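PDB 3M1T: putative phosphohydrolase from Shewanella amazonensis, which is of unproven function but carries an HDOD domain and may act in bacterial signal transduction or phosphate-ester hydrolysis. Local coordinates for residues A[36-39]-A[40-44]; A[114-117]-A[118-122]; A[150-153]-A[154-158]; A[23-26]-A[27-30]. All coordinates share one frame; numbering follows the deposited sequence.

Contact 1: residues A[36-39]-A[40-44]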
loop_
_atom_site.group_PDB
_atom_site.type_symbol
_atom_site.label_atom_id
_atom_site.label_comp_id
_atom_site.label_asym_id
_atom_site.label_seq_id
_atom_site.Cartn_x
_atom_site.Cartn_y
_atom_site.Cartn_z
ATOM N N LYS A 36 0.708 -20.733 16.385
ATOM C CA LYS A 36 1.938 -21.531 16.363
ATOM C C LYS A 36 2.617 -21.470 14.993
ATOM O O LYS A 36 3.825 -21.259 14.899
ATOM C CB LYS A 36 1.614 -22.992 16.689
ATOM C CG LYS A 36 2.797 -23.867 16.949
ATOM C CD LYS A 36 2.365 -25.197 17.571
ATOM C CE LYS A 36 3.561 -26.069 17.921
ATOM N NZ LYS A 36 3.175 -27.216 18.845
ATOM N N ALA A 37 1.836 -21.665 13.935
ATOM C CA ALA A 37 2.388 -21.733 12.600
ATOM C C ALA A 37 3.045 -20.413 12.236
ATOM O O ALA A 37 4.156 -20.388 11.670
ATOM C CB ALA A 37 1.331 -22.065 11.604
ATOM N N VAL A 38 2.349 -19.321 12.527
ATOM C CA VAL A 38 2.863 -17.976 12.207
ATOM C C VAL A 38 4.111 -17.666 13.047
ATOM O O VAL A 38 5.146 -17.209 12.509
ATOM C CB VAL A 38 1.807 -16.869 12.428
ATOM C CG1 VAL A 38 2.466 -15.503 12.318
ATOM C CG2 VAL A 38 0.647 -16.990 11.396
ATOM N N SER A 39 4.017 -17.944 14.362
ATOM C CA SER A 39 5.147 -17.700 15.285
ATOM C C SER A 39 6.364 -18.535 14.934
ATOM O O SER A 39 7.483 -17.994 14.868
ATOM C CB SER A 39 4.735 -17.952 16.733
ATOM O OG SER A 39 3.563 -17.188 16.996
ATOM N N GLU A 40 6.154 -19.822 14.674
ATOM C CA GLU A 40 7.278 -20.667 14.308
ATOM C C GLU A 40 7.940 -20.163 13.017
ATOM O O GLU A 40 9.165 -20.087 12.966
ATOM C CB GLU A 40 6.879 -22.129 14.201
ATOM C CG GLU A 40 6.619 -22.705 15.580
ATOM C CD GLU A 40 6.318 -24.185 15.594
ATOM O OE1 GLU A 40 6.148 -24.807 14.509
ATOM O OE2 GLU A 40 6.245 -24.718 16.732
ATOM N N LYS A 41 7.148 -19.811 12.008
ATOM C CA LYS A 41 7.748 -19.416 10.721
ATOM C C LYS A 41 8.611 -18.162 10.925
ATOM O O LYS A 41 9.723 -18.075 10.416
ATOM C CB LYS A 41 6.650 -19.191 9.690
ATOM C CG LYS A 41 7.148 -19.113 8.260
ATOM C CD LYS A 41 7.650 -20.443 7.781
ATOM C CE LYS A 41 8.069 -20.443 6.310
ATOM N NZ LYS A 41 8.438 -21.792 5.752
ATOM N N LEU A 42 8.087 -17.199 11.676
ATOM C CA LEU A 42 8.791 -15.938 11.938
ATOM C C LEU A 42 10.037 -16.155 12.759
ATOM O O LEU A 42 11.045 -15.473 12.573
ATOM C CB LEU A 42 7.893 -14.989 12.716
ATOM C CG LEU A 42 6.783 -14.376 11.887
ATOM C CD1 LEU A 42 5.708 -13.779 12.807
ATOM C CD2 LEU A 42 7.353 -13.313 10.944
ATOM N N SER A 43 9.974 -17.107 13.673
ATOM C CA SER A 43 11.154 -17.386 14.553
ATOM C C SER A 43 12.450 -17.658 13.748
ATOM O O SER A 43 13.554 -17.380 14.236
ATOM C CB SER A 43 10.853 -18.536 15.525
ATOM O OG SER A 43 10.925 -19.821 14.917
ATOM N N HIS A 44 12.324 -18.162 12.521
ATOM C CA HIS A 44 13.499 -18.431 11.692
ATOM C C HIS A 44 14.037 -17.196 10.961
ATOM O O HIS A 44 15.036 -17.300 10.264
ATOM C CB HIS A 44 13.161 -19.532 10.692
ATOM C CG HIS A 44 12.872 -20.851 11.353
ATOM N ND1 HIS A 44 13.860 -21.697 11.771
ATOM C CD2 HIS A 44 11.694 -21.443 11.684
ATOM C CE1 HIS A 44 13.312 -22.772 12.324
ATOM N NE2 HIS A 44 11.991 -22.651 12.261
#

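Contact 2: residues A[114-117]-A[118-122]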
loop_
_atom_site.group_PDB
_atom_site.type_symbol
_atom_site.label_atom_id
_atom_site.label_comp_id
_atom_site.label_asym_id
_atom_site.label_seq_id
_atom_site.Cartn_x
_atom_site.Cartn_y
_atom_site.Cartn_z
ATOM N N ALA A 114 -1.927 3.762 3.958
ATOM C CA ALA A 114 -2.457 2.545 4.567
ATOM C C ALA A 114 -3.267 2.790 5.808
ATOM O O ALA A 114 -4.345 2.221 6.007
ATOM C CB ALA A 114 -1.292 1.538 4.843
ATOM N N ILE A 115 -2.766 3.678 6.677
ATOM C CA ILE A 115 -3.494 4.017 7.907
ATOM C C ILE A 115 -4.843 4.677 7.621
ATOM O O ILE A 115 -5.892 4.361 8.249
ATOM C CB ILE A 115 -2.597 4.919 8.830
ATOM C CG1 ILE A 115 -1.438 4.106 9.410
ATOM C CG2 ILE A 115 -3.465 5.634 9.903
ATOM C CD1 ILE A 115 -0.360 5.029 10.037
ATOM N N ILE A 116 -4.825 5.586 6.659
ATOM C CA ILE A 116 -6.041 6.251 6.217
ATOM C C ILE A 116 -7.030 5.242 5.637
ATOM O O ILE A 116 -8.196 5.195 6.024
ATOM C CB ILE A 116 -5.773 7.404 5.215
ATOM C CG1 ILE A 116 -4.941 8.527 5.849
ATOM C CG2 ILE A 116 -7.127 7.979 4.661
ATOM C CD1 ILE A 116 -4.249 9.407 4.805
ATOM N N CYS A 117 -6.550 4.351 4.754
ATOM C CA CYS A 117 -7.445 3.348 4.189
ATOM C C CYS A 117 -8.122 2.464 5.271
ATOM O O CYS A 117 -9.282 2.110 5.189
ATOM C CB CYS A 117 -6.653 2.424 3.259
ATOM S SG CYS A 117 -6.209 3.138 1.681
ATOM N N GLN A 118 -7.349 2.053 6.259
ATOM C CA GLN A 118 -7.862 1.249 7.345
ATOM C C GLN A 118 -9.046 1.911 8.064
ATOM O O GLN A 118 -10.018 1.243 8.436
ATOM C CB GLN A 118 -6.721 0.967 8.329
ATOM C CG GLN A 118 -7.007 -0.116 9.325
ATOM C CD GLN A 118 -5.774 -0.492 10.138
ATOM O OE1 GLN A 118 -5.147 0.364 10.770
ATOM N NE2 GLN A 118 -5.422 -1.788 10.124
ATOM N N GLU A 119 -8.937 3.221 8.292
ATOM C CA GLU A 119 -9.996 4.004 8.903
ATOM C C GLU A 119 -11.216 4.085 7.976
ATOM O O GLU A 119 -12.351 3.959 8.417
ATOM C CB GLU A 119 -9.498 5.423 9.186
ATOM C CG GLU A 119 -10.554 6.351 9.773
ATOM C CD GLU A 119 -11.163 5.868 11.089
ATOM O OE1 GLU A 119 -10.460 5.155 11.861
ATOM O OE2 GLU A 119 -12.320 6.264 11.363
ATOM N N LEU A 120 -10.968 4.306 6.691
ATOM C CA LEU A 120 -12.085 4.321 5.733
ATOM C C LEU A 120 -12.834 2.987 5.739
ATOM O O LEU A 120 -14.060 2.958 5.684
ATOM C CB LEU A 120 -11.598 4.649 4.314
ATOM C CG LEU A 120 -10.848 5.955 4.138
ATOM C CD1 LEU A 120 -10.392 6.184 2.694
ATOM C CD2 LEU A 120 -11.653 7.167 4.649
ATOM N N ALA A 121 -12.084 1.875 5.768
ATOM C CA ALA A 121 -12.685 0.538 5.800
ATOM C C ALA A 121 -13.571 0.315 7.023
ATOM O O ALA A 121 -14.647 -0.302 6.963
ATOM C CB ALA A 121 -11.571 -0.546 5.774
ATOM N N LYS A 122 -13.092 0.797 8.159
ATOM C CA LYS A 122 -13.871 0.721 9.389
ATOM C C LYS A 122 -15.211 1.380 9.201
ATOM O O LYS A 122 -16.251 0.835 9.615
ATOM C CB LYS A 122 -13.120 1.383 10.520
ATOM C CG LYS A 122 -12.070 0.470 11.124
ATOM C CD LYS A 122 -11.227 1.164 12.170
ATOM C CE LYS A 122 -9.903 0.411 12.382
ATOM N NZ LYS A 122 -9.250 0.883 13.638
HETATM O O HOH W 1 -6.068 3.385 10.729
#

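Contact 3: residues A[150-153]-A[154-158]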
loop_
_atom_site.group_PDB
_atom_site.type_symbol
_atom_site.label_atom_id
_atom_site.label_comp_id
_atom_site.label_asym_id
_atom_site.label_seq_id
_atom_site.Cartn_x
_atom_site.Cartn_y
_atom_site.Cartn_z
ATOM N N PRO A 150 14.608 2.618 -16.494
ATOM C CA PRO A 150 15.131 3.885 -15.931
ATOM C C PRO A 150 15.072 5.076 -16.869
ATOM O O PRO A 150 14.720 6.222 -16.436
ATOM C CB PRO A 150 16.565 3.542 -15.540
ATOM C CG PRO A 150 16.794 2.147 -15.916
ATOM C CD PRO A 150 15.562 1.503 -16.369
ATOM N N ALA A 151 15.442 4.861 -18.131
ATOM C CA ALA A 151 15.474 5.947 -19.085
ATOM C C ALA A 151 14.054 6.523 -19.351
ATOM O O ALA A 151 13.833 7.731 -19.308
ATOM C CB ALA A 151 16.148 5.491 -20.372
ATOM N N VAL A 152 13.115 5.632 -19.632
ATOM C CA VAL A 152 11.723 6.019 -19.787
ATOM C C VAL A 152 11.175 6.734 -18.554
ATOM O O VAL A 152 10.513 7.738 -18.666
ATOM C CB VAL A 152 10.839 4.829 -20.216
ATOM C CG1 VAL A 152 9.370 5.181 -20.117
ATOM C CG2 VAL A 152 11.256 4.454 -21.639
ATOM N N ALA A 153 11.455 6.207 -17.358
ATOM C CA ALA A 153 10.995 6.849 -16.144
ATOM C C ALA A 153 11.480 8.262 -16.019
ATOM O O ALA A 153 10.736 9.146 -15.652
ATOM C CB ALA A 153 11.441 6.036 -14.909
ATOM N N ALA A 154 12.746 8.507 -16.338
ATOM C CA ALA A 154 13.276 9.843 -16.288
ATOM C C ALA A 154 12.623 10.789 -17.326
ATOM O O ALA A 154 12.297 11.959 -17.064
ATOM C CB ALA A 154 14.823 9.815 -16.519
ATOM N N THR A 155 12.444 10.245 -18.527
ATOM C CA THR A 155 11.771 10.988 -19.602
ATOM C C THR A 155 10.362 11.355 -19.180
ATOM O O THR A 155 9.899 12.501 -19.421
ATOM C CB THR A 155 11.793 10.154 -20.879
ATOM O OG1 THR A 155 13.172 10.001 -21.263
ATOM C CG2 THR A 155 10.998 10.865 -22.007
ATOM N N ILE A 156 9.697 10.429 -18.497
ATOM C CA ILE A 156 8.325 10.702 -18.023
ATOM C C ILE A 156 8.334 11.794 -16.976
ATOM O O ILE A 156 7.544 12.723 -17.005
ATOM C CB ILE A 156 7.636 9.427 -17.504
ATOM C CG1 ILE A 156 7.367 8.457 -18.673
ATOM C CG2 ILE A 156 6.344 9.775 -16.761
ATOM C CD1 ILE A 156 6.853 7.125 -18.326
ATOM N N SER A 157 9.263 11.698 -16.017
ATOM C CA SER A 157 9.332 12.730 -14.964
ATOM C C SER A 157 9.608 14.101 -15.505
ATOM O O SER A 157 9.031 15.090 -15.052
ATOM C CB SER A 157 10.351 12.354 -13.898
ATOM O OG SER A 157 9.864 11.228 -13.185
ATOM N N ALA A 158 10.437 14.183 -16.539
ATOM C CA ALA A 158 10.689 15.485 -17.154
ATOM C C ALA A 158 9.413 16.054 -17.800
ATOM O O ALA A 158 9.124 17.261 -17.662
ATOM C CB ALA A 158 11.843 15.383 -18.188
#

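Contact 4: residues A[23-26]-A[27-30]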
loop_
_atom_site.group_PDB
_atom_site.type_symbol
_atom_site.label_atom_id
_atom_site.label_comp_id
_atom_site.label_asym_id
_atom_site.label_seq_id
_atom_site.Cartn_x
_atom_site.Cartn_y
_atom_site.Cartn_z
ATOM N N GLU A 23 6.844 -18.380 1.434
ATOM C CA GLU A 23 6.177 -19.363 2.318
ATOM C C GLU A 23 5.583 -18.642 3.510
ATOM O O GLU A 23 4.483 -18.940 3.957
ATOM C CB GLU A 23 7.118 -20.424 2.788
ATOM C CG GLU A 23 7.572 -21.362 1.675
ATOM C CD GLU A 23 8.667 -22.295 2.054
ATOM O OE1 GLU A 23 9.279 -22.116 3.152
ATOM O OE2 GLU A 23 9.014 -23.200 1.224
ATOM N N LEU A 24 6.331 -17.666 4.040
ATOM C CA LEU A 24 5.793 -16.844 5.150
ATOM C C LEU A 24 4.501 -16.109 4.782
ATOM O O LEU A 24 3.553 -16.055 5.561
ATOM C CB LEU A 24 6.846 -15.853 5.661
ATOM C CG LEU A 24 6.388 -14.886 6.765
ATOM C CD1 LEU A 24 6.068 -15.645 8.063
ATOM C CD2 LEU A 24 7.477 -13.834 7.016
ATOM N N LEU A 25 4.486 -15.494 3.606
ATOM C CA LEU A 25 3.294 -14.777 3.135
ATOM C C LEU A 25 2.126 -15.754 2.954
ATOM O O LEU A 25 0.989 -15.430 3.321
ATOM C CB LEU A 25 3.597 -14.045 1.835
ATOM C CG LEU A 25 4.395 -12.741 1.906
ATOM C CD1 LEU A 25 4.598 -12.165 0.497
ATOM C CD2 LEU A 25 3.663 -11.713 2.760
ATOM N N ASP A 26 2.438 -16.981 2.520
ATOM C CA ASP A 26 1.416 -18.043 2.352
ATOM C C ASP A 26 0.791 -18.269 3.708
ATOM O O ASP A 26 -0.423 -18.228 3.882
ATOM C CB ASP A 26 2.120 -19.250 1.729
ATOM C CG ASP A 26 1.192 -20.389 1.258
ATOM O OD1 ASP A 26 0.090 -20.463 1.745
ATOM O OD2 ASP A 26 1.681 -21.111 0.372
ATOM N N VAL A 27 1.616 -18.479 4.718
ATOM C CA VAL A 27 1.122 -18.700 6.052
ATOM C C VAL A 27 0.307 -17.534 6.601
ATOM O O VAL A 27 -0.803 -17.721 7.111
ATOM C CB VAL A 27 2.337 -19.024 7.034
ATOM C CG1 VAL A 27 1.844 -19.140 8.456
ATOM C CG2 VAL A 27 3.039 -20.348 6.647
ATOM N N VAL A 28 0.817 -16.302 6.542
ATOM C CA VAL A 28 0.079 -15.172 7.159
ATOM C C VAL A 28 -1.048 -14.587 6.290
ATOM O O VAL A 28 -1.851 -13.792 6.756
ATOM C CB VAL A 28 1.004 -14.015 7.621
ATOM C CG1 VAL A 28 1.974 -14.508 8.696
ATOM C CG2 VAL A 28 1.741 -13.416 6.437
ATOM N N ASN A 29 -1.091 -14.938 5.018
ATOM C CA ASN A 29 -2.273 -14.593 4.177
ATOM C C ASN A 29 -3.402 -15.598 4.367
ATOM O O ASN A 29 -4.551 -15.313 3.932
ATOM C CB ASN A 29 -1.890 -14.481 2.689
ATOM C CG ASN A 29 -1.115 -13.215 2.349
ATOM O OD1 ASN A 29 -1.182 -12.249 3.083
ATOM N ND2 ASN A 29 -0.419 -13.191 1.226
ATOM N N ASN A 30 -3.110 -16.754 4.962
ATOM C CA ASN A 30 -4.094 -17.798 5.238
ATOM C C ASN A 30 -4.767 -17.588 6.584
ATOM O O ASN A 30 -4.193 -17.843 7.650
ATOM C CB ASN A 30 -3.458 -19.191 5.144
ATOM C CG ASN A 30 -4.471 -20.285 5.152
ATOM O OD1 ASN A 30 -5.603 -20.072 5.585
ATOM N ND2 ASN A 30 -4.083 -21.472 4.708
HETATM O O HOH W 2 -1.295 -21.596 3.851
#

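Contact 1: residues A[36-39]-A[40-44]
Lys36 lays its aliphatic chain alongside Glu40, one helical turn further on, the two side chains running side by side in the same direction. The overlap is carried by methylenes against a carboxylate oxygen: Lys36 CE comes within 3.2 Å of Glu40 OE2, while Lys36 CG is 3.6 Å from that same oxygen. Lys36 is extended throughout, with CG anti to the backbone N (chi1 -169°), which carries its ammonium past the carboxylate. Lys36 NZ therefore stays 4.5 Å from Glu40 OE2, opposite charges near each other but beyond a salt bridge, so any attraction between them is probably modest. On the buried face Val38 and Leu42 repeat the side-by-side arrangement in apolar form, Val38 CG1 meeting Leu42 CD1 at 3.7 Å in the conformer described. The turns are joined by regular i to i+4 bonds, among them Glu40 N to Lys36 O at 2.7 Å. Near the end of the helix the hydroxyl of Ser43 turns back and donates to the carbonyl of Glu40, OG to O 2.6 Å. Lys41 leads away from the turn to a salt bridge with Glu23, and Ser39 OG is bonded to Val35 O. Polar chains on one side, with Val38 and Leu42 packed on helices 19-29 and 79-94 on another, make this a short amphipathic alpha-helix within the all-helical HDOD fold.

Contact 2: residues A[114-117]-A[118-122]
Ala114 meets Gln118 through the backbone, its carbonyl accepting the amide of Gln118 (O to N 3.0 Å), and the CB of Gln118 rests 3.6 Å from Ala114 O. Ile115 follows with a carbonyl that serves two donors. One is the amide of Glu119, at 3.3 Å from Ile115 O; the other is a water that gives a hydrogen to Ile115 O at 2.7 Å and another to Gln118 OE1 at 3.2 Å. In the conformer described, Gln118 has CG anti to its own N (chi1 -166°) and is extended beyond it, which brings the amide oxygen round to this water bridge. Ile116 pairs with Leu120: the amide of Leu120 reaches Ile116 O at 3.0 Å with an N-H...O angle of 165°, and Ile116 CG2 lies a looser 4.2 Å from Leu120 CD1. Cys117 closes the series by accepting the amide of Ala121, O to N 2.9 Å. This length of helix 103-124 is largely buried. Glu119 OE2 pairs with Arg123 one turn on in its own helix, while OE1 makes a salt bridge to Lys259 of helix 256-263. Ile115, Ile116 and Glu119 touch that same helix, Ile116 and Cys117 pack on helix 213-227, and Ala114, Gln118 and Ala121 adjoin helix 128-137.

Contact 3: residues A[150-153]-A[154-158]
Val152 and Ile156 cross obliquely on one face of the helix, methyl against methyl, with Val152 CG1 lying 3.6 Å from Ile156 CD1. Their torsions account for the meeting: Val152 places CG1 beside its carbonyl carbon (chi1 169°), towards the next turn, whereas Ile156 sets CG1 opposite its own carbonyl carbon (chi1 -68°), back towards Val152. That same branch passes over the preceding backbone, Ile156 CG1 being 3.2 Å from Val152 O, the carbonyl that also receives the amide of Ile156 at N to O 2.8 Å. The pair thus overlaps both through its side chains and beside a main-chain bond. This is the apolar face of helix 150-161 in the all-helical HDOD domain: Val152 touches Leu174, and Ile156 lies on Arg166, Met169 and Glu170, all from helix 166-174. Away from this face the contacts are small or polar. Thr155 turns its hydroxyl back along the helix, putting OG1 at 3.1 Å from Ala151 O, which already takes the amide of Thr155 at N to O 3.0 Å. Ser157 does likewise against the preceding turn, its OG at 3.3 Å from Ala153 O in a weak hydrogen bond, while its amide makes the regular bond to that carbonyl. The same Ser157 hydroxyl has a stronger partner in Arg166, which brings a second link to helix 166-174 beside the apolar one.

Contact 4: residues A[23-26]-A[27-30]
Asn29 reaches back over the carbonyl of Leu25 from its first side-chain atom onward. CB of Asn29 sits 3.1 Å from Leu25 O, and CG is still only 3.2 Å from that oxygen. At the tip, Asn29 ND2 approaches Leu25 O, but the angle is too poor for a hydrogen bond; the other branch, OD1, lies further off. The fold-back follows from a chi1 of -74°, which sets CG beside the backbone N, whose own hydrogen goes to Leu25 O at 2.7 Å. This is the last turn of helix 19-29, in the all-helical HDOD fold, and the loss of helical regularity can be measured: the amide of Asn30 makes a weak bond to Asp26 O with an N-H...O angle of 125°, the same amide also turns to Val27 O at N to O 3.3 Å, and the psi of Asn30 has opened to 104°. A water closes the turn on the polar side, donating to Asp26 OD1 at 2.8 Å and accepting from Asn30 ND2 at 2.9 Å, while Asn30 OD1 goes on to the amide of Asp32. On the buried side Val28, in the conformer described, approaches both leucines of the preceding turn, CG1 at 4.3 Å from Leu24 CD1 and CG2 at 4.5 Å from Leu25 CD2, both loose. Leu24 and Val28 also pack on Val86 of helix 79-94, and Asn29 touches Phe191 in a loop.

In the fold
All four are local contacts along single helices, two of them running out at the C-terminal end, in the HDOD domain of a mainly helical chain without strands. Along the sequence they run contact 4, contact 1, contact 2, contact 3. Contacts 4 and 1 lie on consecutive helices, 19-29 and 35-43, with centres 11 Å apart. They touch through the Lys41-Glu23 salt bridge and through Val38 packed on Val27 and Val28. Contact 2, on helix 103-124, is nearer the chain's centre and 22 Å from contact 4, centre to centre. Contact 3, on helix 150-161, lies 42 Å from contact 1 by centres, across the chain's centre. Contacts 1 and 4 thus form one packed helix pair, whereas contacts 2 and 3 belong to separate regions.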